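PDB 5HZD: 3' terminal uridylyl transferase from Trypanosoma brucei, which adds uridines from UTP to the 3' hydroxyl of guide RNAs, ribosomal RNAs and some messenger RNAs during mitochondrial RNA editing. Local coordinates for residues A[401-406]-A[489-494]; A[68-73]-A[390-395]. All coordinates share one frame; numbering follows the deposited sequence.

Contact 1. Residues A[401-406]-A[489-494]; sequences GFFYFY and TELYRG. With SO4 (sulfate ion), chain E.
Helices 385-409 and 481-497, which pack beside helix 310-324 with its UTP-binding K318 and K322, meet here through F403 and L491, with F402, Y406 and G494 around them. Their short segments run roughly antiparallel, at 140° between N-to-C directions, with axes 8.6 Å apart. F403 carries the contact. Its CG lies anti to its carbonyl carbon (chi1 -74°), and the ring settles on the backbone of 489-494. The CA of G494 sits over one face, offset toward the rim and 4.0 Å from the ring centroid, a CH-pi contact. G494 has no side chain to hold the ring off, so F403 reaches the main chain directly. The opposite face carries CD1 of F402 over its centre, so the ring is clamped between its own helix and the partner. F403 CD1 also comes 3.5 Å from the L491 O atom. Segment 401-406 falls within the Cid1-type poly(A) polymerase family region, and helix 310-324 lines this glycine-mediated pairing: W320 meets F403 edge-to-face and also touches L491. The L491 side chain crosses that of F403 at about a right angle. Its CD2 packs 4.0 Å from F403 CD1 and 4.2 Å from F402 CE1, while its CD1 reaches to 4.1 Å from Y406 CB. The tyrosine ring then leads away, its OH hydrogen-bonded to the carbonyl of M342. Away from the packed face, R493 grips E490 side-on, NE to OE1 and NH2 to OE2 (2.8 Å for NH2-OE2). Both bonds are nearly straight and lie close to the guanidinium plane, though 31° or slightly more out of the carboxylate plane. NH1 donates to O2 of a sulfate, probably from the crystallisation liquor, which R39 also holds.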
ATOM      1  N   GLY A 401      -7.017 -15.712 -17.749  1.00 13.66           N
ATOM      2  CA  GLY A 401      -7.553 -14.752 -18.684  1.00 14.55           C
ATOM      3  C   GLY A 401      -6.796 -13.431 -18.664  1.00 13.28           C
ATOM      4  O   GLY A 401      -6.681 -12.781 -19.706  1.00 14.34           O
ATOM      5  N   PHE A 402      -6.272 -13.043 -17.497  1.00 13.14           N
ATOM      6  CA  PHE A 402      -5.486 -11.811 -17.377  1.00 12.13           C
ATOM      7  C   PHE A 402      -4.205 -11.947 -18.214  1.00 12.26           C
ATOM      8  O   PHE A 402      -3.839 -11.055 -18.992  1.00 12.66           O
ATOM      9  CB  PHE A 402      -5.152 -11.555 -15.895  1.00 11.86           C
ATOM     10  CG  PHE A 402      -4.073 -10.511 -15.654  1.00 12.13           C
ATOM     11  CD1 PHE A 402      -2.732 -10.867 -15.594  1.00 12.23           C
ATOM     12  CD2 PHE A 402      -4.423  -9.188 -15.420  1.00 11.44           C
ATOM     13  CE1 PHE A 402      -1.737  -9.936 -15.356  1.00 13.17           C
ATOM     14  CE2 PHE A 402      -3.449  -8.246 -15.158  1.00 11.29           C
ATOM     15  CZ  PHE A 402      -2.107  -8.625 -15.112  1.00 11.33           C
ATOM     16  N   PHE A 403      -3.520 -13.069 -18.057  1.00 12.43           N
ATOM     17  CA  PHE A 403      -2.266 -13.276 -18.790  1.00 12.63           C
ATOM     18  C   PHE A 403      -2.551 -13.436 -20.275  1.00 14.58           C
ATOM     19  O   PHE A 403      -1.798 -12.935 -21.108  1.00 15.20           O
ATOM     20  CB  PHE A 403      -1.500 -14.476 -18.221  1.00 13.20           C
ATOM     21  CG  PHE A 403      -0.857 -14.175 -16.905  1.00 15.82           C
ATOM     22  CD1 PHE A 403       0.292 -13.396 -16.859  1.00 17.60           C
ATOM     23  CD2 PHE A 403      -1.406 -14.634 -15.708  1.00 17.75           C
ATOM     24  CE1 PHE A 403       0.893 -13.113 -15.633  1.00 15.11           C
ATOM     25  CE2 PHE A 403      -0.811 -14.339 -14.498  1.00 18.29           C
ATOM     26  CZ  PHE A 403       0.340 -13.586 -14.454  1.00 17.31           C
ATOM     27  N   TYR A 404      -3.645 -14.115 -20.632  1.00 14.50           N
ATOM     28  CA  TYR A 404      -4.009 -14.167 -22.044  1.00 15.69           C
ATOM     29  C   TYR A 404      -4.342 -12.784 -22.637  1.00 14.93           C
ATOM     30  O   TYR A 404      -3.876 -12.451 -23.749  1.00 15.42           O
ATOM     31  CB  TYR A 404      -5.157 -15.164 -22.275  1.00 13.66           C
ATOM     32  CG  TYR A 404      -5.459 -15.381 -23.743  1.00 16.61           C
ATOM     33  CD1 TYR A 404      -4.744 -16.307 -24.483  1.00 20.31           C
ATOM     34  CD2 TYR A 404      -6.449 -14.637 -24.372  1.00 24.57           C
ATOM     35  CE1 TYR A 404      -5.024 -16.489 -25.839  1.00 24.22           C
ATOM     36  CE2 TYR A 404      -6.726 -14.803 -25.706  1.00 28.93           C
ATOM     37  CZ  TYR A 404      -6.022 -15.739 -26.423  1.00 26.97           C
ATOM     38  OH  TYR A 404      -6.307 -15.900 -27.763  1.00 31.33           O
ATOM     39  N   PHE A 405      -5.136 -11.992 -21.910  1.00 13.02           N
ATOM     40  CA  PHE A 405      -5.533 -10.655 -22.361  1.00 12.96           C
ATOM     41  C   PHE A 405      -4.306  -9.806 -22.660  1.00 12.92           C
ATOM     42  O   PHE A 405      -4.214  -9.179 -23.731  1.00 13.88           O
ATOM     43  CB  PHE A 405      -6.403 -10.007 -21.277  1.00 13.17           C
ATOM     44  CG  PHE A 405      -6.892  -8.633 -21.632  1.00 15.00           C
ATOM     45  CD1 PHE A 405      -7.899  -8.455 -22.566  1.00 15.51           C
ATOM     46  CD2 PHE A 405      -6.339  -7.515 -21.035  1.00 12.55           C
ATOM     47  CE1 PHE A 405      -8.365  -7.165 -22.922  1.00 13.97           C
ATOM     48  CE2 PHE A 405      -6.805  -6.214 -21.367  1.00 12.47           C
ATOM     49  CZ  PHE A 405      -7.817  -6.042 -22.297  1.00 14.71           C
ATOM     50  N   TYR A 406      -3.337  -9.809 -21.749  1.00 14.77           N
ATOM     51  CA  TYR A 406      -2.195  -8.930 -21.961  1.00 13.52           C
ATOM     52  C   TYR A 406      -1.156  -9.506 -22.892  1.00 16.18           C
ATOM     53  O   TYR A 406      -0.297  -8.775 -23.393  1.00 17.09           O
ATOM     54  CB  TYR A 406      -1.609  -8.464 -20.629  1.00 13.08           C
ATOM     55  CG  TYR A 406      -2.514  -7.441 -19.974  1.00 12.11           C
ATOM     56  CD1 TYR A 406      -2.763  -6.216 -20.597  1.00 12.18           C
ATOM     57  CD2 TYR A 406      -3.136  -7.709 -18.745  1.00 12.39           C
ATOM     58  CE1 TYR A 406      -3.599  -5.266 -20.015  1.00 12.01           C
ATOM     59  CE2 TYR A 406      -3.974  -6.746 -18.141  1.00 11.68           C
ATOM     60  CZ  TYR A 406      -4.193  -5.541 -18.790  1.00 11.76           C
ATOM     61  OH  TYR A 406      -5.011  -4.595 -18.227  1.00 11.99           O
ATOM     62  N   THR A 489       7.824 -10.821 -21.813  1.00 14.38           N
ATOM     63  CA  THR A 489       8.340 -12.170 -21.518  1.00 14.67           C
ATOM     64  C   THR A 489       7.642 -12.765 -20.311  1.00 14.30           C
ATOM     65  O   THR A 489       7.177 -13.925 -20.356  1.00 14.98           O
ATOM     66  CB  THR A 489       9.855 -12.179 -21.206  1.00 15.03           C
ATOM     67  OG1 THR A 489      10.583 -11.739 -22.357  1.00 16.10           O
ATOM     68  CG2 THR A 489      10.346 -13.578 -20.870  1.00 20.23           C
ATOM     69  N   GLU A 490       7.567 -11.974 -19.241  1.00 13.90           N
ATOM     70  CA  GLU A 490       6.947 -12.458 -18.006  1.00 13.59           C
ATOM     71  C   GLU A 490       5.443 -12.696 -18.150  1.00 15.55           C
ATOM     72  O   GLU A 490       4.898 -13.618 -17.510  1.00 15.95           O
ATOM     73  CB  GLU A 490       7.261 -11.541 -16.815  1.00 13.51           C
ATOM     74  CG  GLU A 490       8.776 -11.406 -16.513  1.00 15.52           C
ATOM     75  CD  GLU A 490       9.507 -12.742 -16.340  1.00 18.69           C
ATOM     76  OE1 GLU A 490       8.926 -13.717 -15.791  1.00 20.53           O
ATOM     77  OE2 GLU A 490      10.695 -12.841 -16.778  1.00 22.96           O
ATOM     78  N   LEU A 491       4.765 -11.914 -18.986  1.00 14.20           N
ATOM     79  CA  LEU A 491       3.331 -12.168 -19.189  1.00 13.29           C
ATOM     80  C   LEU A 491       3.149 -13.500 -19.929  1.00 15.41           C
ATOM     81  O   LEU A 491       2.249 -14.283 -19.581  1.00 15.95           O
ATOM     82  CB  LEU A 491       2.714 -11.003 -19.958  1.00 14.79           C
ATOM     83  CG  LEU A 491       2.594  -9.737 -19.120  1.00 12.56           C
ATOM     84  CD1 LEU A 491       2.410  -8.534 -20.038  1.00 13.76           C
ATOM     85  CD2 LEU A 491       1.421  -9.824 -18.132  1.00 12.53           C
ATOM     86  N   TYR A 492       4.001 -13.794 -20.917  1.00 15.74           N
ATOM     87  CA  TYR A 492       3.902 -15.095 -21.588  1.00 16.82           C
ATOM     88  C   TYR A 492       4.202 -16.200 -20.598  1.00 15.48           C
ATOM     89  O   TYR A 492       3.547 -17.243 -20.630  1.00 17.38           O
ATOM     90  CB  TYR A 492       4.899 -15.242 -22.758  1.00 15.08           C
ATOM     91  CG  TYR A 492       4.676 -14.334 -23.922  1.00 17.17           C
ATOM     92  CD1 TYR A 492       3.461 -14.318 -24.591  1.00 16.44           C
ATOM     93  CD2 TYR A 492       5.708 -13.528 -24.389  1.00 15.49           C
ATOM     94  CE1 TYR A 492       3.259 -13.482 -25.686  1.00 21.81           C
ATOM     95  CE2 TYR A 492       5.523 -12.684 -25.477  1.00 18.65           C
ATOM     96  CZ  TYR A 492       4.305 -12.676 -26.122  1.00 19.80           C
ATOM     97  OH  TYR A 492       4.102 -11.836 -27.199  1.00 22.18           O
ATOM     98  N   ARG A 493       5.210 -16.005 -19.732  1.00 15.01           N
ATOM     99  CA  ARG A 493       5.615 -17.027 -18.787  1.00 18.34           C
ATOM    100  C   ARG A 493       4.464 -17.297 -17.811  1.00 17.72           C
ATOM    101  O   ARG A 493       4.183 -18.467 -17.492  1.00 19.08           O
ATOM    102  CB  ARG A 493       6.877 -16.600 -18.044  1.00 18.39           C
ATOM    103  CG  ARG A 493       7.541 -17.746 -17.330  1.00 20.80           C
ATOM    104  CD  ARG A 493       8.660 -17.370 -16.380  1.00 24.86           C
ATOM    105  NE  ARG A 493       9.536 -16.300 -16.844  1.00 32.49           N
ATOM    106  CZ  ARG A 493      10.621 -16.440 -17.607  1.00 29.31           C
ATOM    107  NH1 ARG A 493      11.029 -17.623 -18.083  1.00 32.20           N
ATOM    108  NH2 ARG A 493      11.305 -15.354 -17.911  1.00 26.36           N
ATOM    109  N   GLY A 494       3.777 -16.246 -17.377  1.00 15.30           N
ATOM    110  CA  GLY A 494       2.651 -16.437 -16.472  1.00 16.53           C
ATOM    111  C   GLY A 494       1.531 -17.240 -17.114  1.00 17.70           C
ATOM    112  O   GLY A 494       0.957 -18.131 -16.477  1.00 19.42           O
TER
HETATM  113  S   SO4 E 704      10.965 -21.086 -18.633  1.00 47.21           S
HETATM  114  O1  SO4 E 704      12.129 -20.225 -18.842  1.00 50.02           O
HETATM  115  O2  SO4 E 704       9.788 -20.277 -18.286  1.00 39.12           O
HETATM  116  O3  SO4 E 704      11.257 -22.014 -17.539  1.00 49.99           O
HETATM  117  O4  SO4 E 704      10.710 -21.832 -19.867  1.00 49.33           O

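Contact 2. Residues A[68-73]-A[390-395]; sequences KIFHVA and ELYKAA
The rings of F70 and Y392 meet obliquely, with planes at 47° and centroids 5.8 Å apart, forming neither a stack nor an edge-to-face pair. One side of the tyrosine does the touching: Y392 CE1 lies 3.8 Å from F70 CB, and Y392 CD1 is equally near F70 CD1. The far end of the phenylalanine ring reaches helix 385-409, where L391 and A395, one turn apart, receive it. Its CE1 approaches the A395 CB atom to 3.7 Å and is just as close to the carbonyl oxygen of L391. F70 CZ comes 4.1 Å from L391 CD1, where the two side chains cross at about a right angle. Beside it, I69 lies over the end of the segment, its CD1 3.8 Å from A395 O. The short segments of helices 59-76 and 385-409 cross nearly perpendicularly, at 99°, with their axes 9.6 Å apart. The crossing joins 68-73, within the central palm family region, to a helix more than 300 residues on. P312 of helix 310-324 packs against both I69 and F70, making a three-helix junction. Between side chains the contacts are apolar, and across the contact the carbonyl oxygens of L391 and A395 are met by carbon; L391 O already accepts the helical N-H of A395, so cohesion rests mainly on buried hydrocarbon and aromatic surface rather than on directional polar bonds.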
ATOM      1  N   LYS A  68      -5.346 -22.524  -5.196  1.00 14.52           N
ATOM      2  CA  LYS A  68      -4.086 -21.936  -4.714  1.00 15.13           C
ATOM      3  C   LYS A  68      -4.154 -20.437  -4.536  1.00 16.80           C
ATOM      4  O   LYS A  68      -3.608 -19.894  -3.566  1.00 17.74           O
ATOM      5  CB  LYS A  68      -2.935 -22.294  -5.665  1.00 15.50           C
ATOM      6  CG  LYS A  68      -2.573 -23.755  -5.669  1.00 23.35           C
ATOM      7  CD  LYS A  68      -1.470 -23.996  -6.705  1.00 28.27           C
ATOM      8  CE  LYS A  68      -1.473 -25.429  -7.186  1.00 40.11           C
ATOM      9  NZ  LYS A  68      -1.549 -26.372  -6.047  1.00 46.12           N
ATOM     10  N   ILE A  69      -4.825 -19.758  -5.471  1.00 13.42           N
ATOM     11  CA  ILE A  69      -5.051 -18.316  -5.393  1.00 14.82           C
ATOM     12  C   ILE A  69      -5.789 -17.944  -4.116  1.00 12.90           C
ATOM     13  O   ILE A  69      -5.369 -17.030  -3.391  1.00 14.36           O
ATOM     14  CB  ILE A  69      -5.844 -17.834  -6.631  1.00 14.97           C
ATOM     15  CG1 ILE A  69      -4.946 -17.917  -7.862  1.00 15.28           C
ATOM     16  CG2 ILE A  69      -6.319 -16.392  -6.447  1.00 16.03           C
ATOM     17  CD1 ILE A  69      -5.698 -17.918  -9.205  1.00 18.16           C
ATOM     18  N   PHE A  70      -6.853 -18.684  -3.796  1.00 13.45           N
ATOM     19  CA  PHE A  70      -7.584 -18.379  -2.575  1.00 13.55           C
ATOM     20  C   PHE A  70      -6.769 -18.707  -1.324  1.00 14.60           C
ATOM     21  O   PHE A  70      -6.923 -18.033  -0.298  1.00 16.81           O
ATOM     22  CB  PHE A  70      -8.965 -19.067  -2.537  1.00 16.97           C
ATOM     23  CG  PHE A  70     -10.066 -18.208  -3.091  1.00 15.07           C
ATOM     24  CD1 PHE A  70     -10.367 -18.248  -4.442  1.00 14.88           C
ATOM     25  CD2 PHE A  70     -10.754 -17.331  -2.267  1.00 17.25           C
ATOM     26  CE1 PHE A  70     -11.360 -17.436  -4.974  1.00 15.10           C
ATOM     27  CE2 PHE A  70     -11.744 -16.506  -2.786  1.00 15.54           C
ATOM     28  CZ  PHE A  70     -12.057 -16.569  -4.129  1.00 14.95           C
ATOM     29  N   HIS A  71      -5.876 -19.692  -1.398  1.00 13.71           N
ATOM     30  CA  HIS A  71      -5.042 -20.017  -0.240  1.00 18.15           C
ATOM     31  C   HIS A  71      -4.050 -18.889   0.038  1.00 16.85           C
ATOM     32  O   HIS A  71      -3.873 -18.481   1.191  1.00 18.48           O
ATOM     33  CB  HIS A  71      -4.302 -21.353  -0.440  1.00 19.27           C
ATOM     34  CG  HIS A  71      -3.483 -21.760   0.747  1.00 22.85           C
ATOM     35  ND1 HIS A  71      -3.990 -22.545   1.758  1.00 31.69           N
ATOM     36  CD2 HIS A  71      -2.212 -21.460   1.100  1.00 23.54           C
ATOM     37  CE1 HIS A  71      -3.058 -22.726   2.678  1.00 31.15           C
ATOM     38  NE2 HIS A  71      -1.973 -22.072   2.306  1.00 25.34           N
ATOM     39  N   VAL A  72      -3.402 -18.390  -1.008  1.00 13.71           N
ATOM     40  CA  VAL A  72      -2.498 -17.248  -0.872  1.00 15.87           C
ATOM     41  C   VAL A  72      -3.256 -16.047  -0.308  1.00 19.81           C
ATOM     42  O   VAL A  72      -2.778 -15.371   0.616  1.00 18.84           O
ATOM     43  CB  VAL A  72      -1.844 -16.864  -2.210  1.00 18.36           C
ATOM     44  CG1 VAL A  72      -1.056 -15.566  -2.052  1.00 21.61           C
ATOM     45  CG2 VAL A  72      -0.927 -17.980  -2.677  1.00 22.08           C
ATOM     46  N   ALA A  73      -4.453 -15.789  -0.828  1.00 14.18           N
ATOM     47  CA  ALA A  73      -5.238 -14.640  -0.351  1.00 14.29           C
ATOM     48  C   ALA A  73      -5.638 -14.806   1.113  1.00 18.73           C
ATOM     49  O   ALA A  73      -5.668 -13.824   1.883  1.00 17.33           O
ATOM     50  CB  ALA A  73      -6.474 -14.484  -1.224  1.00 15.15           C
ATOM     51  N   GLU A 390     -16.942 -23.216  -7.063  1.00 18.74           N
ATOM     52  CA  GLU A 390     -17.246 -22.319  -8.171  1.00 22.37           C
ATOM     53  C   GLU A 390     -16.354 -21.094  -8.106  1.00 18.88           C
ATOM     54  O   GLU A 390     -15.901 -20.614  -9.140  1.00 18.54           O
ATOM     55  CB  GLU A 390     -18.726 -21.930  -8.170  1.00 27.43           C
ATOM     56  CG  GLU A 390     -19.625 -23.035  -8.700  1.00 40.28           C
ATOM     57  CD  GLU A 390     -21.108 -22.714  -8.581  1.00 59.10           C
ATOM     58  OE1 GLU A 390     -21.931 -23.662  -8.565  1.00 64.23           O
ATOM     59  OE2 GLU A 390     -21.451 -21.512  -8.511  1.00 67.66           O
ATOM     60  N   LEU A 391     -16.049 -20.607  -6.905  1.00 16.16           N
ATOM     61  CA  LEU A 391     -15.090 -19.503  -6.799  1.00 15.33           C
ATOM     62  C   LEU A 391     -13.696 -19.907  -7.250  1.00 16.92           C
ATOM     63  O   LEU A 391     -13.000 -19.099  -7.859  1.00 15.52           O
ATOM     64  CB  LEU A 391     -14.998 -18.925  -5.382  1.00 17.39           C
ATOM     65  CG  LEU A 391     -16.214 -18.195  -4.844  1.00 21.14           C
ATOM     66  CD1 LEU A 391     -15.928 -17.769  -3.410  1.00 23.54           C
ATOM     67  CD2 LEU A 391     -16.526 -16.992  -5.722  1.00 24.08           C
ATOM     68  N   TYR A 392     -13.259 -21.126  -6.903  1.00 15.48           N
ATOM     69  CA  TYR A 392     -11.933 -21.576  -7.345  1.00 15.49           C
ATOM     70  C   TYR A 392     -11.859 -21.624  -8.856  1.00 17.06           C
ATOM     71  O   TYR A 392     -10.898 -21.148  -9.454  1.00 16.30           O
ATOM     72  CB  TYR A 392     -11.610 -22.976  -6.804  1.00 15.90           C
ATOM     73  CG  TYR A 392     -11.444 -23.074  -5.313  1.00 15.58           C
ATOM     74  CD1 TYR A 392     -11.324 -21.946  -4.519  1.00 17.76           C
ATOM     75  CD2 TYR A 392     -11.395 -24.320  -4.711  1.00 19.42           C
ATOM     76  CE1 TYR A 392     -11.152 -22.054  -3.137  1.00 20.28           C
ATOM     77  CE2 TYR A 392     -11.237 -24.440  -3.358  1.00 20.71           C
ATOM     78  CZ  TYR A 392     -11.109 -23.309  -2.579  1.00 23.93           C
ATOM     79  OH  TYR A 392     -10.939 -23.420  -1.225  1.00 27.68           O
ATOM     80  N   LYS A 393     -12.891 -22.175  -9.479  1.00 15.20           N
ATOM     81  CA  LYS A 393     -12.965 -22.251 -10.924  1.00 15.21           C
ATOM     82  C   LYS A 393     -12.891 -20.847 -11.554  1.00 16.49           C
ATOM     83  O   LYS A 393     -12.174 -20.630 -12.537  1.00 17.46           O
ATOM     84  CB  LYS A 393     -14.246 -22.975 -11.342  1.00 17.23           C
ATOM     85  CG  LYS A 393     -14.472 -22.942 -12.828  1.00 21.64           C
ATOM     86  CD  LYS A 393     -15.651 -23.795 -13.270  1.00 27.14           C
ATOM     87  CE  LYS A 393     -15.915 -23.581 -14.755  1.00 35.62           C
ATOM     88  NZ  LYS A 393     -16.749 -24.687 -15.295  1.00 43.85           N
ATOM     89  N   ALA A 394     -13.647 -19.904 -10.995  1.00 14.54           N
ATOM     90  CA  ALA A 394     -13.696 -18.543 -11.514  1.00 14.74           C
ATOM     91  C   ALA A 394     -12.354 -17.855 -11.342  1.00 14.84           C
ATOM     92  O   ALA A 394     -11.868 -17.198 -12.257  1.00 14.76           O
ATOM     93  CB  ALA A 394     -14.779 -17.721 -10.785  1.00 15.93           C
ATOM     94  N   ALA A 395     -11.756 -17.980 -10.155  1.00 14.07           N
ATOM     95  CA  ALA A 395     -10.456 -17.341  -9.900  1.00 15.48           C
ATOM     96  C   ALA A 395      -9.389 -17.831 -10.884  1.00 13.17           C
ATOM     97  O   ALA A 395      -8.596 -17.029 -11.431  1.00 13.86           O
ATOM     98  CB  ALA A 395     -10.003 -17.576  -8.459  1.00 14.16           C
TER

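Overall arrangement
Helix 385-409 serves both contacts: its N-terminal half, at 390-395, meets helix 59-76 in contact 2, and its later turns, at 401-406, meet helix 481-497 in contact 1. The centres lie 18 Å apart, with nearest atoms about 7 Å from each other, so the two interfaces are separate. Along the chain they come in series, contact 2 closing before contact 1 opens. Helix 310-324, which carries K318 and K322, packs against both. One long helix thus links an N-terminal helix and one near the C-terminal end of this catalytic piece, near the UTP-binding K318, whose side chain is about 10 Å from that of F402 and about 11 Å from that of I69.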